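Long-range contacts in prolyl oligopeptidase (Novosphingobium capsulatum, PDB 1YR2), which probably hydrolyses oligopeptides on the carboxyl side of proline, and to a lesser degree alanine, as a serine peptidase of the S9A family: residues A42-E50 / V57-E65; G600-D608 / W616-E624. All coordinates share one frame; numbering follows the deposited sequence.

Contact 1 (A42-E50 / V57-E65)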
ATOM      1  N   ALA A  42     -16.739  23.818  27.401  1.00 17.01           N
ATOM      2  CA  ALA A  42     -15.713  24.758  27.775  1.00 17.03           C
ATOM      3  C   ALA A  42     -14.303  24.255  27.383  1.00 16.63           C
ATOM      4  O   ALA A  42     -13.993  23.081  27.453  1.00 16.79           O
ATOM      5  CB  ALA A  42     -15.797  25.057  29.295  1.00 17.31           C
ATOM      6  N   SER A  43     -13.453  25.171  26.962  1.00 15.72           N
ATOM      7  CA  SER A  43     -12.028  24.870  26.858  1.00 16.02           C
ATOM      8  C   SER A  43     -11.263  25.911  27.677  1.00 16.78           C
ATOM      9  O   SER A  43     -10.757  26.848  27.114  1.00 15.10           O
ATOM     10  CB  SER A  43     -11.613  24.884  25.380  1.00 15.26           C
ATOM     11  OG  SER A  43     -12.245  23.778  24.707  1.00 15.38           O
ATOM     12  N   PRO A  44     -11.231  25.783  29.005  1.00 18.57           N
ATOM     13  CA  PRO A  44     -10.554  26.785  29.846  1.00 19.80           C
ATOM     14  C   PRO A  44      -9.104  27.059  29.412  1.00 20.67           C
ATOM     15  O   PRO A  44      -8.408  26.142  28.979  1.00 20.87           O
ATOM     16  CB  PRO A  44     -10.578  26.149  31.247  1.00 20.01           C
ATOM     17  CG  PRO A  44     -11.772  25.189  31.209  1.00 20.42           C
ATOM     18  CD  PRO A  44     -11.779  24.683  29.811  1.00 18.89           C
ATOM     19  N   GLN A  45      -8.678  28.307  29.503  1.00 21.73           N
ATOM     20  CA  GLN A  45      -7.320  28.694  29.135  1.00 22.11           C
ATOM     21  C   GLN A  45      -6.484  28.874  30.388  1.00 22.55           C
ATOM     22  O   GLN A  45      -6.962  29.411  31.372  1.00 23.47           O
ATOM     23  CB  GLN A  45      -7.354  29.994  28.376  1.00 21.92           C
ATOM     24  CG  GLN A  45      -8.032  29.833  27.075  1.00 21.16           C
ATOM     25  CD  GLN A  45      -8.079  31.106  26.274  1.00 19.10           C
ATOM     26  OE1 GLN A  45      -7.068  31.773  26.096  1.00 21.25           O
ATOM     27  NE2 GLN A  45      -9.257  31.448  25.773  1.00 20.05           N
ATOM     28  N   VAL A  46      -5.256  28.384  30.357  1.00 21.91           N
ATOM     29  CA  VAL A  46      -4.259  28.708  31.357  1.00 21.31           C
ATOM     30  C   VAL A  46      -3.299  29.616  30.590  1.00 20.52           C
ATOM     31  O   VAL A  46      -2.517  29.136  29.774  1.00 19.47           O
ATOM     32  CB  VAL A  46      -3.539  27.434  31.886  1.00 20.97           C
ATOM     33  CG1 VAL A  46      -2.400  27.806  32.861  1.00 23.51           C
ATOM     34  CG2 VAL A  46      -4.541  26.452  32.568  1.00 21.10           C
ATOM     35  N   PRO A  47      -3.395  30.929  30.786  1.00 20.33           N
ATOM     36  CA  PRO A  47      -2.597  31.869  29.996  1.00 19.59           C
ATOM     37  C   PRO A  47      -1.099  31.542  30.061  1.00 19.13           C
ATOM     38  O   PRO A  47      -0.580  31.214  31.128  1.00 20.38           O
ATOM     39  CB  PRO A  47      -2.911  33.220  30.651  1.00 20.62           C
ATOM     40  CG  PRO A  47      -4.271  33.055  31.186  1.00 20.88           C
ATOM     41  CD  PRO A  47      -4.328  31.627  31.693  1.00 20.48           C
ATOM     42  N   LEU A  48      -0.441  31.547  28.928  1.00 17.55           N
ATOM     43  CA  LEU A  48       0.966  31.206  28.840  1.00 18.06           C
ATOM     44  C   LEU A  48       1.508  31.807  27.552  1.00 17.47           C
ATOM     45  O   LEU A  48       1.102  31.417  26.474  1.00 16.12           O
ATOM     46  CB  LEU A  48       1.171  29.682  28.830  1.00 18.27           C
ATOM     47  CG  LEU A  48       2.593  29.197  28.552  1.00 20.82           C
ATOM     48  CD1 LEU A  48       3.555  29.681  29.663  1.00 22.32           C
ATOM     49  CD2 LEU A  48       2.640  27.680  28.363  1.00 21.43           C
ATOM     50  N   VAL A  49       2.458  32.726  27.684  1.00 17.25           N
ATOM     51  CA  VAL A  49       3.136  33.315  26.546  1.00 18.15           C
ATOM     52  C   VAL A  49       4.622  33.203  26.803  1.00 19.01           C
ATOM     53  O   VAL A  49       5.106  33.711  27.801  1.00 20.41           O
ATOM     54  CB  VAL A  49       2.726  34.795  26.325  1.00 18.81           C
ATOM     55  CG1 VAL A  49       3.479  35.373  25.137  1.00 19.33           C
ATOM     56  CG2 VAL A  49       1.227  34.911  26.061  1.00 20.35           C
ATOM     57  N   GLU A  50       5.328  32.613  25.857  1.00 19.69           N
ATOM     58  CA  GLU A  50       6.755  32.351  25.926  1.00 20.43           C
ATOM     59  C   GLU A  50       7.468  33.136  24.855  1.00 21.03           C
ATOM     60  O   GLU A  50       6.908  33.362  23.777  1.00 20.02           O
ATOM     61  CB  GLU A  50       7.016  30.873  25.654  1.00 19.70           C
ATOM     62  CG  GLU A  50       6.452  29.935  26.723  1.00 22.37           C
ATOM     63  CD  GLU A  50       6.619  28.466  26.351  1.00 25.20           C
ATOM     64  OE1 GLU A  50       6.609  28.093  25.143  1.00 26.19           O
ATOM     65  OE2 GLU A  50       6.755  27.676  27.295  1.00 28.55           O
ATOM     66  N   VAL A  57       4.823  33.660  21.683  1.00 17.25           N
ATOM     67  CA  VAL A  57       3.986  32.523  21.302  1.00 16.33           C
ATOM     68  C   VAL A  57       3.045  32.194  22.430  1.00 16.24           C
ATOM     69  O   VAL A  57       3.487  31.833  23.510  1.00 14.83           O
ATOM     70  CB  VAL A  57       4.806  31.272  21.082  1.00 17.86           C
ATOM     71  CG1 VAL A  57       3.895  30.073  20.689  1.00 19.32           C
ATOM     72  CG2 VAL A  57       5.823  31.523  20.046  1.00 20.30           C
ATOM     73  N   SER A  58       1.746  32.313  22.178  1.00 14.60           N
ATOM     74  CA  SER A  58       0.739  31.930  23.132  1.00 14.12           C
ATOM     75  C   SER A  58       0.355  30.458  22.985  1.00 14.37           C
ATOM     76  O   SER A  58       0.170  29.944  21.858  1.00 14.13           O
ATOM     77  CB  SER A  58      -0.482  32.821  22.933  1.00 13.67           C
ATOM     78  OG  SER A  58      -1.507  32.472  23.861  1.00 13.39           O
ATOM     79  N   ASP A  59       0.182  29.781  24.127  1.00 14.27           N
ATOM     80  CA  ASP A  59      -0.173  28.360  24.156  1.00 14.70           C
ATOM     81  C   ASP A  59      -1.062  28.110  25.355  1.00 14.43           C
ATOM     82  O   ASP A  59      -0.649  27.520  26.347  1.00 17.02           O
ATOM     83  CB  ASP A  59       1.117  27.524  24.183  1.00 13.80           C
ATOM     84  CG  ASP A  59       0.898  26.050  23.922  1.00 16.17           C
ATOM     85  OD1 ASP A  59      -0.262  25.602  23.812  1.00 15.44           O
ATOM     86  OD2 ASP A  59       1.879  25.268  23.780  1.00 14.73           O
ATOM     87  N   PRO A  60      -2.286  28.602  25.290  1.00 15.34           N
ATOM     88  CA  PRO A  60      -3.204  28.534  26.432  1.00 15.69           C
ATOM     89  C   PRO A  60      -3.781  27.167  26.759  1.00 15.74           C
ATOM     90  O   PRO A  60      -4.423  27.034  27.820  1.00 14.68           O
ATOM     91  CB  PRO A  60      -4.335  29.485  26.054  1.00 16.45           C
ATOM     92  CG  PRO A  60      -4.133  29.846  24.633  1.00 16.49           C
ATOM     93  CD  PRO A  60      -2.856  29.322  24.140  1.00 15.73           C
ATOM     94  N   TRP A  61      -3.588  26.204  25.874  1.00 14.63           N
ATOM     95  CA  TRP A  61      -4.165  24.861  26.038  1.00 14.91           C
ATOM     96  C   TRP A  61      -3.083  23.795  26.188  1.00 14.54           C
ATOM     97  O   TRP A  61      -3.312  22.607  25.960  1.00 13.64           O
ATOM     98  CB  TRP A  61      -5.141  24.552  24.907  1.00 14.75           C
ATOM     99  CG  TRP A  61      -6.349  25.475  24.929  1.00 14.72           C
ATOM    100  CD1 TRP A  61      -7.374  25.446  25.809  1.00 13.86           C
ATOM    101  CD2 TRP A  61      -6.601  26.578  24.049  1.00 12.71           C
ATOM    102  NE1 TRP A  61      -8.282  26.442  25.517  1.00 14.74           N
ATOM    103  CE2 TRP A  61      -7.818  27.160  24.443  1.00 14.46           C
ATOM    104  CE3 TRP A  61      -5.904  27.143  22.992  1.00 11.18           C
ATOM    105  CZ2 TRP A  61      -8.365  28.275  23.798  1.00 15.34           C
ATOM    106  CZ3 TRP A  61      -6.445  28.205  22.336  1.00 15.26           C
ATOM    107  CH2 TRP A  61      -7.680  28.783  22.756  1.00 13.47           C
ATOM    108  N   ARG A  62      -1.908  24.201  26.652  1.00 15.05           N
ATOM    109  CA  ARG A  62      -0.854  23.233  26.870  1.00 16.49           C
ATOM    110  C   ARG A  62      -1.290  22.116  27.825  1.00 16.19           C
ATOM    111  O   ARG A  62      -0.813  20.994  27.722  1.00 16.20           O
ATOM    112  CB  ARG A  62       0.408  23.876  27.407  1.00 16.93           C
ATOM    113  CG  ARG A  62       1.596  22.936  27.251  1.00 20.19           C
ATOM    114  CD  ARG A  62       2.946  23.580  27.378  1.00 20.99           C
ATOM    115  NE  ARG A  62       3.245  24.419  26.237  1.00 17.71           N
ATOM    116  CZ  ARG A  62       4.300  25.183  26.202  1.00 18.20           C
ATOM    117  NH1 ARG A  62       5.170  25.191  27.228  1.00 17.22           N
ATOM    118  NH2 ARG A  62       4.518  25.968  25.156  1.00 20.33           N
ATOM    119  N   TRP A  63      -2.192  22.431  28.746  1.00 15.98           N
ATOM    120  CA  TRP A  63      -2.717  21.416  29.685  1.00 16.49           C
ATOM    121  C   TRP A  63      -3.406  20.232  28.984  1.00 15.89           C
ATOM    122  O   TRP A  63      -3.465  19.132  29.544  1.00 15.25           O
ATOM    123  CB  TRP A  63      -3.623  22.052  30.734  1.00 17.48           C
ATOM    124  CG  TRP A  63      -4.898  22.662  30.181  1.00 16.72           C
ATOM    125  CD1 TRP A  63      -5.075  23.931  29.753  1.00 19.25           C
ATOM    126  CD2 TRP A  63      -6.155  21.996  29.998  1.00 16.03           C
ATOM    127  NE1 TRP A  63      -6.361  24.110  29.303  1.00 17.37           N
ATOM    128  CE2 TRP A  63      -7.047  22.926  29.442  1.00 16.06           C
ATOM    129  CE3 TRP A  63      -6.621  20.710  30.263  1.00 16.09           C
ATOM    130  CZ2 TRP A  63      -8.378  22.607  29.144  1.00 15.86           C
ATOM    131  CZ3 TRP A  63      -7.950  20.395  29.971  1.00 15.42           C
ATOM    132  CH2 TRP A  63      -8.801  21.332  29.413  1.00 14.12           C
ATOM    133  N   LEU A  64      -3.920  20.458  27.775  1.00 14.00           N
ATOM    134  CA  LEU A  64      -4.559  19.402  26.982  1.00 14.86           C
ATOM    135  C   LEU A  64      -3.546  18.401  26.389  1.00 14.46           C
ATOM    136  O   LEU A  64      -3.932  17.382  25.794  1.00 13.90           O
ATOM    137  CB  LEU A  64      -5.450  19.996  25.898  1.00 14.87           C
ATOM    138  CG  LEU A  64      -6.843  20.402  26.354  1.00 14.56           C
ATOM    139  CD1 LEU A  64      -7.465  21.229  25.264  1.00 15.43           C
ATOM    140  CD2 LEU A  64      -7.700  19.231  26.659  1.00 14.26           C
ATOM    141  N   GLU A  65      -2.258  18.644  26.618  1.00 14.75           N
ATOM    142  CA  GLU A  65      -1.231  17.690  26.248  1.00 16.24           C
ATOM    143  C   GLU A  65      -1.102  16.528  27.263  1.00 16.60           C
ATOM    144  O   GLU A  65      -0.463  15.531  26.962  1.00 16.05           O
ATOM    145  CB  GLU A  65       0.135  18.372  26.091  1.00 16.89           C
ATOM    146  CG  GLU A  65       0.230  19.382  24.925  1.00 18.84           C
ATOM    147  CD  GLU A  65       1.577  20.112  24.859  1.00 18.33           C
ATOM    148  OE1 GLU A  65       2.516  19.765  25.618  1.00 18.72           O
ATOM    149  OE2 GLU A  65       1.696  21.042  24.044  1.00 19.68           O
TER
HETATM  150  O   HOH W   1      -1.005  26.946  29.052  1.00 28.83           O
HETATM  151  O   HOH W   2      -1.957  32.580  26.690  1.00 28.54           O
HETATM  152  O   HOH W   3       4.448  28.767  23.557  1.00 33.82           O
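An antiparallel beta hairpin near the N terminus, strands 49-52 and 55-58, brings these two segments together, and the contact runs on beyond its open end. Glu50 and Val57 form the hydrogen-bonded pair. Val49 and Ser58 form the next, non-hydrogen-bonded pair. The ladder then loosens: Asp59 N still donates to Leu48 O at 3.0 Å, and Val46 N to Pro60 O, but water 1 bridges the carbonyls of Val46 and Asp59. Here 57-65 folds into a type I turn, Asp59 to Arg62, and a short 3-10 segment, while 42-50 stays extended alongside.

Arg62 holds two acids. Its chain bends at chi3 (-71°), which brings the guanidinium between them. It meets Glu50 end-on, NH2 to OE1 at 3.0 Å and NH1 to OE2 at 2.9 Å. The carboxylate and guanidinium planes are 64° apart, and both oxygens are met from above the carboxylate plane. Along the adjoining edge, NE and NH2 both donate to Asp59 OD2, from the same face of that carboxylate. Leu48 CD2 lies over the centre of one guanidinium face, 3.7 Å from Arg62 CZ. Asp59 OD1 is held by Lys668, a salt bridge, and by the Tyr638 hydroxyl.

Two indoles grip successive carbonyls. Trp61 NE1 gives a nearly straight bond (174°) to Ser43 O, which lies in the ring plane. Trp63 NE1 reaches Pro44 O at 2.9 Å, more bent. Gln45 CG packs 3.6 Å from Trp61 CZ2.

Contact 2 (G600-D608 / W616-E624)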
ATOM      1  N   GLY A 600      -3.825  14.637  13.282  1.00 14.23           N
ATOM      2  CA  GLY A 600      -2.969  15.588  12.568  1.00 14.02           C
ATOM      3  C   GLY A 600      -1.878  16.108  13.501  1.00 13.73           C
ATOM      4  O   GLY A 600      -2.079  16.191  14.732  1.00 14.21           O
ATOM      5  N   VAL A 601      -0.715  16.396  12.945  1.00 13.70           N
ATOM      6  CA  VAL A 601       0.359  17.078  13.674  1.00 15.26           C
ATOM      7  C   VAL A 601       0.090  18.602  13.690  1.00 14.70           C
ATOM      8  O   VAL A 601       0.581  19.332  12.847  1.00 17.29           O
ATOM      9  CB  VAL A 601       1.763  16.766  13.033  1.00 15.50           C
ATOM     10  CG1 VAL A 601       2.847  17.217  13.931  1.00 16.21           C
ATOM     11  CG2 VAL A 601       1.917  15.254  12.739  1.00 17.84           C
ATOM     12  N   MET A 602      -0.681  19.073  14.656  1.00 14.34           N
ATOM     13  CA  MET A 602      -1.232  20.431  14.631  1.00 13.47           C
ATOM     14  C   MET A 602      -0.357  21.477  15.325  1.00 13.94           C
ATOM     15  O   MET A 602      -0.388  22.629  14.930  1.00 13.17           O
ATOM     16  CB  MET A 602      -2.660  20.443  15.193  1.00 13.80           C
ATOM     17  CG  MET A 602      -3.605  19.466  14.482  1.00 14.47           C
ATOM     18  SD  MET A 602      -3.515  19.596  12.621  1.00 18.48           S
ATOM     19  CE  MET A 602      -5.275  19.348  12.249  1.00 19.10           C
ATOM     20  N   ASP A 603       0.427  21.061  16.321  1.00 13.81           N
ATOM     21  CA  ASP A 603       1.376  21.955  16.951  1.00 13.52           C
ATOM     22  C   ASP A 603       2.790  21.626  16.439  1.00 12.71           C
ATOM     23  O   ASP A 603       3.471  20.729  16.923  1.00 13.00           O
ATOM     24  CB  ASP A 603       1.286  21.871  18.468  1.00 14.57           C
ATOM     25  CG  ASP A 603       2.164  22.937  19.165  1.00 15.17           C
ATOM     26  OD1 ASP A 603       3.162  23.431  18.530  1.00 14.62           O
ATOM     27  OD2 ASP A 603       1.958  23.305  20.341  1.00 14.80           O
ATOM     28  N   MET A 604       3.178  22.339  15.408  1.00 11.97           N
ATOM     29  CA  MET A 604       4.433  22.113  14.698  1.00 12.55           C
ATOM     30  C   MET A 604       5.606  22.765  15.393  1.00 12.54           C
ATOM     31  O   MET A 604       6.747  22.631  14.940  1.00 14.50           O
ATOM     32  CB  MET A 604       4.296  22.672  13.283  1.00 12.09           C
ATOM     33  CG  MET A 604       3.330  21.896  12.412  1.00 12.19           C
ATOM     34  SD  MET A 604       3.773  20.156  12.201  1.00 15.79           S
ATOM     35  CE  MET A 604       5.374  20.252  11.472  1.00 15.04           C
ATOM     36  N   LEU A 605       5.348  23.477  16.486  1.00 13.14           N
ATOM     37  CA  LEU A 605       6.415  24.019  17.302  1.00 13.09           C
ATOM     38  C   LEU A 605       6.839  23.050  18.397  1.00 13.39           C
ATOM     39  O   LEU A 605       7.944  23.195  18.923  1.00 12.69           O
ATOM     40  CB  LEU A 605       6.021  25.370  17.923  1.00 12.89           C
ATOM     41  CG  LEU A 605       5.565  26.440  16.950  1.00 13.96           C
ATOM     42  CD1 LEU A 605       5.339  27.766  17.744  1.00 12.99           C
ATOM     43  CD2 LEU A 605       6.559  26.603  15.866  1.00 14.79           C
ATOM     44  N   ARG A 606       5.953  22.095  18.734  1.00 13.96           N
ATOM     45  CA  ARG A 606       6.186  21.176  19.835  1.00 14.40           C
ATOM     46  C   ARG A 606       6.124  19.686  19.440  1.00 14.07           C
ATOM     47  O   ARG A 606       6.113  18.813  20.311  1.00 15.92           O
ATOM     48  CB  ARG A 606       5.174  21.470  20.953  1.00 14.99           C
ATOM     49  CG  ARG A 606       5.424  22.780  21.664  1.00 15.94           C
ATOM     50  CD  ARG A 606       4.378  23.114  22.704  1.00 14.86           C
ATOM     51  NE  ARG A 606       4.330  22.122  23.787  1.00 13.78           N
ATOM     52  CZ  ARG A 606       5.235  22.008  24.741  1.00 16.64           C
ATOM     53  NH1 ARG A 606       6.299  22.786  24.791  1.00 19.21           N
ATOM     54  NH2 ARG A 606       5.083  21.097  25.670  1.00 18.05           N
ATOM     55  N   PHE A 607       6.103  19.380  18.155  1.00 13.69           N
ATOM     56  CA  PHE A 607       5.889  17.989  17.690  1.00 14.25           C
ATOM     57  C   PHE A 607       6.996  17.044  18.162  1.00 15.46           C
ATOM     58  O   PHE A 607       6.744  15.874  18.483  1.00 14.86           O
ATOM     59  CB  PHE A 607       5.780  17.920  16.166  1.00 14.45           C
ATOM     60  CG  PHE A 607       7.074  18.163  15.465  1.00 13.14           C
ATOM     61  CD1 PHE A 607       7.953  17.126  15.264  1.00 12.17           C
ATOM     62  CD2 PHE A 607       7.417  19.414  14.991  1.00 12.88           C
ATOM     63  CE1 PHE A 607       9.147  17.324  14.639  1.00 12.46           C
ATOM     64  CE2 PHE A 607       8.607  19.610  14.377  1.00 14.36           C
ATOM     65  CZ  PHE A 607       9.495  18.555  14.230  1.00 11.06           C
ATOM     66  N   ASP A 608       8.189  17.582  18.294  1.00 15.07           N
ATOM     67  CA  ASP A 608       9.330  16.792  18.731  1.00 17.78           C
ATOM     68  C   ASP A 608       9.459  16.591  20.251  1.00 20.36           C
ATOM     69  O   ASP A 608      10.415  15.963  20.700  1.00 21.45           O
ATOM     70  CB  ASP A 608      10.606  17.356  18.146  1.00 17.34           C
ATOM     71  CG  ASP A 608      11.022  18.666  18.779  1.00 18.43           C
ATOM     72  OD1 ASP A 608      10.160  19.464  19.253  1.00 20.58           O
ATOM     73  OD2 ASP A 608      12.216  18.995  18.775  1.00 22.26           O
ATOM     74  N   TRP A 616      10.549  12.973  13.137  1.00 13.21           N
ATOM     75  CA  TRP A 616      10.003  13.721  12.004  1.00 13.30           C
ATOM     76  C   TRP A 616      10.785  14.962  11.615  1.00 14.56           C
ATOM     77  O   TRP A 616      10.406  15.607  10.644  1.00 13.57           O
ATOM     78  CB  TRP A 616       8.576  14.140  12.300  1.00 14.01           C
ATOM     79  CG  TRP A 616       7.703  13.005  12.592  1.00 15.15           C
ATOM     80  CD1 TRP A 616       7.843  11.713  12.191  1.00 20.84           C
ATOM     81  CD2 TRP A 616       6.531  13.061  13.375  1.00 17.99           C
ATOM     82  NE1 TRP A 616       6.812  10.952  12.695  1.00 22.71           N
ATOM     83  CE2 TRP A 616       5.991  11.761  13.425  1.00 21.56           C
ATOM     84  CE3 TRP A 616       5.876  14.087  14.063  1.00 18.94           C
ATOM     85  CZ2 TRP A 616       4.847  11.462  14.138  1.00 23.69           C
ATOM     86  CZ3 TRP A 616       4.718  13.768  14.796  1.00 21.59           C
ATOM     87  CH2 TRP A 616       4.226  12.494  14.816  1.00 21.20           C
ATOM     88  N   VAL A 617      11.822  15.310  12.381  1.00 13.73           N
ATOM     89  CA  VAL A 617      12.682  16.432  12.045  1.00 14.10           C
ATOM     90  C   VAL A 617      13.289  16.321  10.669  1.00 14.27           C
ATOM     91  O   VAL A 617      13.581  17.339  10.066  1.00 13.74           O
ATOM     92  CB  VAL A 617      13.800  16.694  13.092  1.00 13.92           C
ATOM     93  CG1 VAL A 617      13.217  17.081  14.465  1.00 14.32           C
ATOM     94  CG2 VAL A 617      14.797  15.535  13.180  1.00 14.10           C
ATOM     95  N   ASP A 618      13.442  15.114  10.128  1.00 17.26           N
ATOM     96  CA  ASP A 618      14.025  14.961   8.782  1.00 19.03           C
ATOM     97  C   ASP A 618      13.179  15.606   7.695  1.00 18.75           C
ATOM     98  O   ASP A 618      13.707  16.097   6.693  1.00 19.05           O
ATOM     99  CB  ASP A 618      14.250  13.475   8.421  1.00 21.85           C
ATOM    100  CG  ASP A 618      15.698  13.006   8.659  1.00 25.47           C
ATOM    101  OD1 ASP A 618      16.607  13.761   9.133  1.00 34.31           O
ATOM    102  OD2 ASP A 618      15.990  11.809   8.487  1.00 35.87           O
ATOM    103  N   ASP A 619      11.859  15.644   7.884  1.00 16.67           N
ATOM    104  CA  ASP A 619      11.028  16.389   6.952  1.00 15.37           C
ATOM    105  C   ASP A 619      10.676  17.778   7.448  1.00 14.67           C
ATOM    106  O   ASP A 619      10.486  18.684   6.642  1.00 14.68           O
ATOM    107  CB  ASP A 619       9.696  15.674   6.734  1.00 15.50           C
ATOM    108  CG  ASP A 619       9.702  14.817   5.480  1.00 18.35           C
ATOM    109  OD1 ASP A 619      10.703  14.087   5.259  1.00 16.13           O
ATOM    110  OD2 ASP A 619       8.762  14.851   4.659  1.00 16.79           O
ATOM    111  N   TYR A 620      10.474  17.939   8.753  1.00 13.17           N
ATOM    112  CA  TYR A 620       9.917  19.200   9.292  1.00 11.97           C
ATOM    113  C   TYR A 620      10.924  20.255   9.740  1.00 11.92           C
ATOM    114  O   TYR A 620      10.607  21.439   9.844  1.00 11.06           O
ATOM    115  CB  TYR A 620       9.011  18.853  10.492  1.00 11.39           C
ATOM    116  CG  TYR A 620       7.759  18.063  10.163  1.00 11.06           C
ATOM    117  CD1 TYR A 620       7.213  18.032   8.877  1.00 14.29           C
ATOM    118  CD2 TYR A 620       7.112  17.334  11.151  1.00 10.05           C
ATOM    119  CE1 TYR A 620       6.007  17.323   8.579  1.00 12.75           C
ATOM    120  CE2 TYR A 620       5.927  16.628  10.882  1.00 13.20           C
ATOM    121  CZ  TYR A 620       5.379  16.637   9.605  1.00 13.36           C
ATOM    122  OH  TYR A 620       4.235  15.938   9.374  1.00 15.85           O
ATOM    123  N   GLY A 621      12.114  19.798  10.072  1.00 13.59           N
ATOM    124  CA  GLY A 621      13.159  20.646  10.611  1.00 13.41           C
ATOM    125  C   GLY A 621      13.173  20.616  12.116  1.00 14.32           C
ATOM    126  O   GLY A 621      12.423  19.833  12.745  1.00 13.86           O
ATOM    127  N   TYR A 622      13.989  21.519  12.702  1.00 13.58           N
ATOM    128  CA  TYR A 622      14.298  21.494  14.132  1.00 14.54           C
ATOM    129  C   TYR A 622      13.785  22.738  14.837  1.00 15.39           C
ATOM    130  O   TYR A 622      14.271  23.841  14.542  1.00 14.20           O
ATOM    131  CB  TYR A 622      15.808  21.429  14.321  1.00 15.40           C
ATOM    132  CG  TYR A 622      16.422  20.177  13.782  1.00 16.08           C
ATOM    133  CD1 TYR A 622      16.733  20.067  12.446  1.00 16.63           C
ATOM    134  CD2 TYR A 622      16.623  19.076  14.591  1.00 16.42           C
ATOM    135  CE1 TYR A 622      17.271  18.897  11.927  1.00 18.04           C
ATOM    136  CE2 TYR A 622      17.156  17.921  14.095  1.00 16.22           C
ATOM    137  CZ  TYR A 622      17.499  17.828  12.762  1.00 16.62           C
ATOM    138  OH  TYR A 622      17.995  16.641  12.219  1.00 18.46           O
ATOM    139  N   PRO A 623      12.778  22.617  15.699  1.00 15.48           N
ATOM    140  CA  PRO A 623      12.238  23.791  16.406  1.00 16.25           C
ATOM    141  C   PRO A 623      13.211  24.600  17.254  1.00 16.57           C
ATOM    142  O   PRO A 623      12.928  25.794  17.506  1.00 16.66           O
ATOM    143  CB  PRO A 623      11.163  23.213  17.291  1.00 15.26           C
ATOM    144  CG  PRO A 623      10.737  21.981  16.602  1.00 15.34           C
ATOM    145  CD  PRO A 623      11.957  21.416  15.956  1.00 16.46           C
ATOM    146  N   GLU A 624      14.271  23.955  17.734  1.00 17.60           N
ATOM    147  CA  GLU A 624      15.328  24.608  18.513  1.00 18.59           C
ATOM    148  C   GLU A 624      16.255  25.470  17.656  1.00 18.19           C
ATOM    149  O   GLU A 624      17.044  26.268  18.183  1.00 16.94           O
ATOM    150  CB  GLU A 624      16.152  23.570  19.299  1.00 18.63           C
ATOM    151  CG  GLU A 624      17.124  22.683  18.486  1.00 23.24           C
ATOM    152  CD  GLU A 624      16.517  21.332  18.067  1.00 26.93           C
ATOM    153  OE1 GLU A 624      15.252  21.154  18.050  1.00 26.53           O
ATOM    154  OE2 GLU A 624      17.323  20.439  17.722  1.00 29.61           O
TER
HETATM  155  O   HOH W   4      13.387  20.900  19.837  1.00 36.28           O
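Phe607 lays one ring face against the edge of Tyr620 in a T-shaped stack, centroids 5.3 Å apart and planes at 82°. This pair sits in the catalytic alpha/beta-hydrolase domain, where the loop after strand 594-598 folds back on the short helix 617-620. No hydrogen bond joins the two segments directly. Phe607 CG sits between its backbone N and carbonyl carbon (chi1 71°), a torsion that turns the ring in among Trp616, Val617, Tyr620 and Pro623. Its CD1 comes within 3.9 Å of Trp616 CE3. Gly621 O approaches the ring edge, 3.5 Å from Phe607 CZ; this buried carbonyl has no polar partner in the model.

Met604 covers one face of Tyr620. Its chain bends at both chi2 and chi3, placing the methyl CE over the ring, 3.5 Å from the centroid. SD stands further off above the same ring, a Met-aromatic contact. Val601 CG2 packs 3.8 Å from Trp616 CZ3, the two side chains coming from opposite directions. The Tyr620 hydroxyl bonds to Asn576, the residue after Ser575 in what is probably the nucleophile elbow (GxSxG).

Pro623 packs CB against Leu605 O and CG against Asp608 OD1. The carboxylate planes of Asp608 and Glu624 are nearly parallel. Arg614 pairs with both acids, and water 4 bridges them, donating to Asp608 OD2 and to Glu624 OE1.

How the contacts relate
From the N terminus, the chain first closes contact 1, a hairpin with only six residues between its segments. It then runs through the beta-propeller and back into the hydrolase domain before contact 2 closes a loop with seven residues between its segments. The two are in series, neither nested nor crossed, and their centres lie about 19 Å apart. They meet directly: Arg606 NE of contact 2 forms a 2.9 Å salt bridge with Glu65 OE2 of contact 1. Arg62 CZ packs on Arg606 NH1, with Asp59 and Glu65 close by. Lys668 of helix 664-675 pairs with Asp59, Glu65 and Asp603, joining the N-terminal part of the catalytic domain to its C-terminal part, which follows the propeller in sequence.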